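Local coordinates for protein GDP-mannose-dependent alpha-(1-6)-phosphatidylinositol monomannoside mannosyltransferase (Corynebacterium glutamicum, PDB 3OKP) that is a mannosyltransferase of the GT-B fold that holds guanosine-5'-diphosphate-alpha-D-mannose in a pocket, at residues V208-Q213 with D288-G293; P305-T310 with L324-S329. All blocks are in the same frame, centred on the assembly; numbering follows the deposited sequence. Where two conformers were deposited one is given.

Contact 1 of 2, residues V208-Q213 with D288-G293; sequences VPRKGQ and DVEGLG. With GDD (guanosine-5'-diphosphate-alpha-D-mannose), chain B.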
loop_
_atom_site.group_PDB
_atom_site.type_symbol
_atom_site.label_atom_id
_atom_site.label_comp_id
_atom_site.label_asym_id
_atom_site.label_seq_id
_atom_site.Cartn_x
_atom_site.Cartn_y
_atom_site.Cartn_z
ATOM N N VAL A 208 -12.169 0.250 10.048
ATOM C CA VAL A 208 -11.915 -0.898 10.926
ATOM C C VAL A 208 -11.178 -0.398 12.178
ATOM O O VAL A 208 -10.482 0.622 12.112
ATOM C CB VAL A 208 -11.117 -2.043 10.211
ATOM C CG1 VAL A 208 -11.945 -2.674 9.089
ATOM C CG2 VAL A 208 -9.765 -1.551 9.682
ATOM N N PRO A 209 -11.343 -1.096 13.324
ATOM C CA PRO A 209 -10.763 -0.631 14.593
ATOM C C PRO A 209 -9.294 -0.198 14.537
ATOM O O PRO A 209 -8.949 0.849 15.090
ATOM C CB PRO A 209 -10.924 -1.843 15.516
ATOM C CG PRO A 209 -12.111 -2.547 14.995
ATOM C CD PRO A 209 -12.100 -2.351 13.502
ATOM N N ARG A 210 -8.447 -0.975 13.863
ATOM C CA ARG A 210 -6.997 -0.748 13.917
ATOM C C ARG A 210 -6.515 0.559 13.276
ATOM O O ARG A 210 -5.406 1.009 13.561
ATOM C CB ARG A 210 -6.223 -1.954 13.365
ATOM C CG ARG A 210 -6.241 -2.110 11.847
ATOM C CD ARG A 210 -5.254 -3.190 11.412
ATOM N NE ARG A 210 -5.198 -3.348 9.958
ATOM C CZ ARG A 210 -4.406 -2.635 9.166
ATOM N NH1 ARG A 210 -3.608 -1.718 9.689
ATOM N NH2 ARG A 210 -4.420 -2.828 7.855
ATOM N N LYS A 211 -7.348 1.171 12.434
ATOM C CA LYS A 211 -6.974 2.408 11.738
ATOM C C LYS A 211 -7.014 3.641 12.649
ATOM O O LYS A 211 -6.471 4.696 12.310
ATOM C CB LYS A 211 -7.848 2.618 10.495
ATOM C CG LYS A 211 -7.762 1.496 9.458
ATOM C CD LYS A 211 -6.456 1.528 8.674
ATOM C CE LYS A 211 -6.431 0.445 7.602
ATOM N NZ LYS A 211 -5.186 0.505 6.781
ATOM N N GLY A 212 -7.659 3.505 13.805
ATOM C CA GLY A 212 -7.633 4.552 14.818
ATOM C C GLY A 212 -8.519 5.754 14.559
ATOM O O GLY A 212 -8.242 6.848 15.072
ATOM N N GLN A 213 -9.579 5.569 13.767
ATOM C CA GLN A 213 -10.624 6.590 13.659
ATOM C C GLN A 213 -11.267 6.783 15.029
ATOM O O GLN A 213 -11.640 7.898 15.390
ATOM C CB GLN A 213 -11.707 6.210 12.643
ATOM C CG GLN A 213 -11.258 6.174 11.186
ATOM C CD GLN A 213 -10.870 4.783 10.717
ATOM O OE1 GLN A 213 -10.846 3.829 11.499
ATOM N NE2 GLN A 213 -10.570 4.659 9.429
ATOM N N ASP A 288 -3.186 -8.277 13.371
ATOM C CA ASP A 288 -3.899 -7.162 12.764
ATOM C C ASP A 288 -2.984 -5.934 12.804
ATOM O O ASP A 288 -2.975 -5.177 13.779
ATOM C CB ASP A 288 -5.216 -6.915 13.507
ATOM C CG ASP A 288 -6.206 -6.100 12.701
ATOM O OD1 ASP A 288 -6.166 -6.158 11.453
ATOM O OD2 ASP A 288 -7.034 -5.402 13.324
ATOM N N VAL A 289 -2.211 -5.757 11.738
ATOM C CA VAL A 289 -1.129 -4.783 11.730
ATOM C C VAL A 289 -1.057 -3.993 10.421
ATOM O O VAL A 289 -1.431 -4.496 9.356
ATOM C CB VAL A 289 0.226 -5.501 12.043
ATOM C CG1 VAL A 289 0.650 -6.435 10.895
ATOM C CG2 VAL A 289 1.316 -4.512 12.380
ATOM N N GLU A 290 -0.584 -2.751 10.520
ATOM C CA GLU A 290 -0.350 -1.911 9.356
ATOM C C GLU A 290 0.979 -2.299 8.717
ATOM O O GLU A 290 2.046 -2.008 9.261
ATOM C CB GLU A 290 -0.360 -0.429 9.757
ATOM C CG GLU A 290 -0.489 0.545 8.593
ATOM C CD GLU A 290 -1.806 0.407 7.846
ATOM O OE1 GLU A 290 -2.873 0.359 8.495
ATOM O OE2 GLU A 290 -1.772 0.352 6.602
ATOM N N GLY A 291 0.904 -2.969 7.571
ATOM C CA GLY A 291 2.092 -3.448 6.865
ATOM C C GLY A 291 3.008 -2.316 6.448
ATOM O O GLY A 291 4.225 -2.385 6.638
ATOM N N LEU A 292 2.416 -1.274 5.872
ATOM C CA LEU A 292 3.149 -0.065 5.526
ATOM C C LEU A 292 2.266 1.164 5.718
ATOM O O LEU A 292 2.505 1.970 6.620
ATOM C CB LEU A 292 3.699 -0.144 4.096
ATOM C CG LEU A 292 4.560 1.034 3.618
ATOM C CD1 LEU A 292 5.889 1.116 4.379
ATOM C CD2 LEU A 292 4.792 0.938 2.123
ATOM N N GLY A 293 1.236 1.292 4.886
ATOM C CA GLY A 293 0.313 2.419 4.975
ATOM C C GLY A 293 0.498 3.390 3.830
ATOM O O GLY A 293 1.139 4.431 3.982
HETATM N N2 GDD B . -11.370 5.888 -3.787
HETATM C C2 GDD B . -11.222 5.752 -2.447
HETATM N N1 GDD B . -12.195 6.193 -1.614
HETATM N N3 GDD B . -10.101 5.178 -1.951
HETATM C C4 GDD B . -9.937 5.037 -0.609
HETATM C C5 GDD B . -10.924 5.480 0.258
HETATM C C6 GDD B . -12.068 6.068 -0.270
HETATM O O6 GDD B . -12.975 6.477 0.484
HETATM N N7 GDD B . -10.507 5.216 1.513
HETATM C C8 GDD B . -9.295 4.622 1.426
HETATM N N9 GDD B . -8.954 4.514 0.132
HETATM C "C1'" GDD B . -7.704 3.932 -0.424
HETATM C "C2'" GDD B . -6.515 4.833 -0.129
HETATM O "O2'" GDD B . -6.385 5.874 -1.100
HETATM C "C3'" GDD B . -5.348 3.867 -0.147
HETATM O "O3'" GDD B . -4.786 3.793 -1.462
HETATM C "C4'" GDD B . -5.950 2.517 0.235
HETATM O "O4'" GDD B . -7.373 2.662 0.147
HETATM C "C5'" GDD B . -5.559 2.103 1.653
HETATM O "O5'" GDD B . -4.400 1.266 1.640
HETATM P PA GDD B . -3.523 1.140 2.790
HETATM O O1A GDD B . -2.482 0.538 2.445
HETATM O O2A GDD B . -3.201 2.276 3.218
HETATM O O3A GDD B . -4.169 0.412 3.866
HETATM P PB GDD B . -4.796 -0.893 3.726
HETATM O O2B GDD B . -4.163 -1.617 2.928
HETATM O O3B GDD B . -4.828 -1.448 4.845
HETATM O O1B GDD B . -6.154 -0.737 3.265
HETATM O O HOH W 1 -9.016 -3.683 12.638
#
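Glu290 OE1 is gripped by two cationic side chains. Arg210 NH1 donates to Glu290 OE1 at 2.5 Å, an unusually short and bent salt bridge whose N-H...O angle is 140°. The guanidinium nitrogen lies above the carboxylate plane, 56° out of it. Lys211 NZ reaches the same Glu290 OE1 at 2.9 Å, on the syn lone pair. The Glu290 chain bends at chi2 (63°), which turns CD back toward the two cations. Its side chain crosses both of theirs at about a right angle.

Val289 O sits over the centre of one face of the Arg210 guanidinium, 3.4 Å above the plane. Lys211 CE lies on the opposite face, offset toward the rim. Glu290 CD is in plane at the edge. Asp288 makes a longer salt bridge, with OD1 3.3 Å from Arg210 NE. A water joins Arg210 N to Asp288 OD2. Asp288 was refined in two conformers, so this bridge and the water link are less certain.

The network ends at the ligand. Lys211 NZ donates to O3B of guanosine-5'-diphosphate-alpha-D-mannose at 2.8 Å and weakly to O3A. The positive groups would be expected to favour the diphosphate. Arg210, Lys211, Glu290 and Gly293 line this pocket, and Arg206 and Glu298 also bond the ligand.

Both segments lie in loops of the Rossmann-like C-terminal domain, the first holding a 3-10 turn at 209-211. It follows strand 200-204 and leads into helix 213-226, with Gly212 as N-cap. The other is the end of the loop from strand 275-278 to helix 294-301. Lys211 and Glu290 both touch Met278 of strand 275-278.

Contact 2 of 2, residues P305-T310 with L324-S329; sequences PVIAGT and LVVEGS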
loop_
_atom_site.group_PDB
_atom_site.type_symbol
_atom_site.label_atom_id
_atom_site.label_comp_id
_atom_site.label_asym_id
_atom_site.label_seq_id
_atom_site.Cartn_x
_atom_site.Cartn_y
_atom_site.Cartn_z
ATOM N N PRO A 305 0.831 17.613 6.056
ATOM C CA PRO A 305 1.486 17.066 7.253
ATOM C C PRO A 305 0.809 15.780 7.733
ATOM O O PRO A 305 -0.416 15.679 7.696
ATOM C CB PRO A 305 1.293 18.170 8.300
ATOM C CG PRO A 305 1.129 19.414 7.514
ATOM C CD PRO A 305 0.425 19.018 6.250
ATOM N N VAL A 306 1.605 14.811 8.176
ATOM C CA VAL A 306 1.073 13.502 8.549
ATOM C C VAL A 306 1.224 13.200 10.038
ATOM O O VAL A 306 2.275 13.438 10.625
ATOM C CB VAL A 306 1.720 12.365 7.708
ATOM C CG1 VAL A 306 1.375 10.986 8.269
ATOM C CG2 VAL A 306 1.283 12.467 6.257
ATOM N N ILE A 307 0.154 12.695 10.643
ATOM C CA ILE A 307 0.255 12.018 11.928
ATOM C C ILE A 307 -0.008 10.533 11.671
ATOM O O ILE A 307 -1.078 10.149 11.186
ATOM C CB ILE A 307 -0.698 12.605 13.002
ATOM C CG1 ILE A 307 -0.298 14.051 13.330
ATOM C CG2 ILE A 307 -0.682 11.740 14.270
ATOM C CD1 ILE A 307 -1.255 14.784 14.244
ATOM N N ALA A 308 1.001 9.716 11.955
ATOM C CA ALA A 308 0.932 8.274 11.742
ATOM C C ALA A 308 0.911 7.540 13.078
ATOM O O ALA A 308 1.260 8.109 14.118
ATOM C CB ALA A 308 2.107 7.809 10.887
ATOM N N GLY A 309 0.488 6.279 13.044
ATOM C CA GLY A 309 0.457 5.437 14.237
ATOM C C GLY A 309 1.719 4.615 14.414
ATOM O O GLY A 309 2.631 4.659 13.582
ATOM N N THR A 310 1.764 3.864 15.509
ATOM C CA THR A 310 2.934 3.063 15.866
ATOM C C THR A 310 2.905 1.662 15.252
ATOM O O THR A 310 3.890 0.929 15.342
ATOM C CB THR A 310 3.066 2.917 17.396
ATOM O OG1 THR A 310 1.839 2.400 17.929
ATOM C CG2 THR A 310 3.385 4.262 18.050
ATOM N N LEU A 324 4.541 13.011 12.190
ATOM C CA LEU A 324 4.712 12.630 13.583
ATOM C C LEU A 324 4.140 11.239 13.809
ATOM O O LEU A 324 3.140 10.861 13.195
ATOM C CB LEU A 324 4.029 13.649 14.503
ATOM C CG LEU A 324 4.606 15.072 14.510
ATOM C CD1 LEU A 324 3.529 16.112 14.804
ATOM C CD2 LEU A 324 5.771 15.197 15.489
ATOM N N VAL A 325 4.792 10.475 14.681
ATOM C CA VAL A 325 4.324 9.143 15.054
ATOM C C VAL A 325 3.803 9.203 16.489
ATOM O O VAL A 325 4.493 9.690 17.387
ATOM C CB VAL A 325 5.447 8.075 14.909
ATOM C CG1 VAL A 325 4.988 6.709 15.421
ATOM C CG2 VAL A 325 5.902 7.969 13.455
ATOM N N VAL A 326 2.577 8.724 16.692
ATOM C CA VAL A 326 1.955 8.744 18.015
ATOM C C VAL A 326 1.165 7.460 18.284
ATOM O O VAL A 326 0.660 6.826 17.354
ATOM C CB VAL A 326 1.060 10.011 18.204
ATOM C CG1 VAL A 326 -0.265 9.882 17.450
ATOM C CG2 VAL A 326 0.820 10.297 19.683
ATOM N N GLU A 327 1.084 7.072 19.555
ATOM C CA GLU A 327 0.194 5.995 19.970
ATOM C C GLU A 327 -1.230 6.536 20.043
ATOM O O GLU A 327 -1.514 7.449 20.821
ATOM C CB GLU A 327 0.628 5.405 21.319
ATOM C CG GLU A 327 -0.126 4.134 21.720
ATOM C CD GLU A 327 0.053 3.001 20.722
ATOM O OE1 GLU A 327 1.203 2.559 20.520
ATOM O OE2 GLU A 327 -0.959 2.549 20.140
ATOM N N GLY A 328 -2.112 5.970 19.220
ATOM C CA GLY A 328 -3.497 6.432 19.097
ATOM C C GLY A 328 -4.263 6.539 20.404
ATOM O O GLY A 328 -4.994 7.508 20.624
ATOM N N SER A 329 -4.077 5.549 21.275
ATOM C CA SER A 329 -4.766 5.484 22.568
ATOM C C SER A 329 -4.345 6.576 23.559
ATOM O O SER A 329 -5.036 6.813 24.554
ATOM C CB SER A 329 -4.568 4.106 23.202
ATOM O OG SER A 329 -3.199 3.857 23.457
HETATM O O HOH W 2 -1.050 3.793 17.503
#
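Thr310 OG1 approaches the Glu327 carboxylate from above the plane of the group, 45° out of it. This pair lies just beyond the paired residues of a parallel strand ladder, at one edge of the Rossmann-like sheet of the C-terminal domain. Thr310 OG1 donates to Glu327 OE1 at 2.7 Å, and the two side chains cross at about a right angle. At the other oxygen, a water lies 2.9 Å from Glu327 OE2 and also accepts from Gly328 N.

In the ladder, Leu324 N donates to Val306 O at 2.8 Å. Ala308 N then donates to Leu324 O at 2.7 Å, nearly straight at 171°. Val326 N closes the ladder on Ala308 O at 3.0 Å.

Ile307 and Leu324 point to one face of the sheet, Ala308 and Val325 to the other. Ile307 CG2, anti to the backbone N, packs on Val326 CG1 at 3.7 Å. Helix 331-342 covers Ile307 and Val326 through Leu338 and Leu334. Across the sheet, Tyr296 of helix 294-301 packs on Val306 and Ala308.

Beyond the ladder, Gly309 O is buried without a polar partner in the model, and Val325 CG1 lies 3.6 Å from it.

In the fold
Contacts 1 and 2 follow one another along the chain and lie in the same domain. Their centres are 11 Å apart. They do not touch, and their nearest atoms are about 6 Å apart. Contact 1 binds the ligand directly. Contact 2 stands further back, with the side chain of Ala308 about 11 Å from guanosine-5'-diphosphate-alpha-D-mannose. Strand 275-278 links them: Met278 pairs through its backbone with Ile307 and touches the side chains of Lys211 and Glu290. Two loops add further ties. Arg281 bonds Arg210 through the backbone and touches Glu327. Ser311, just after Thr310, bonds Glu290 N through its hydroxyl.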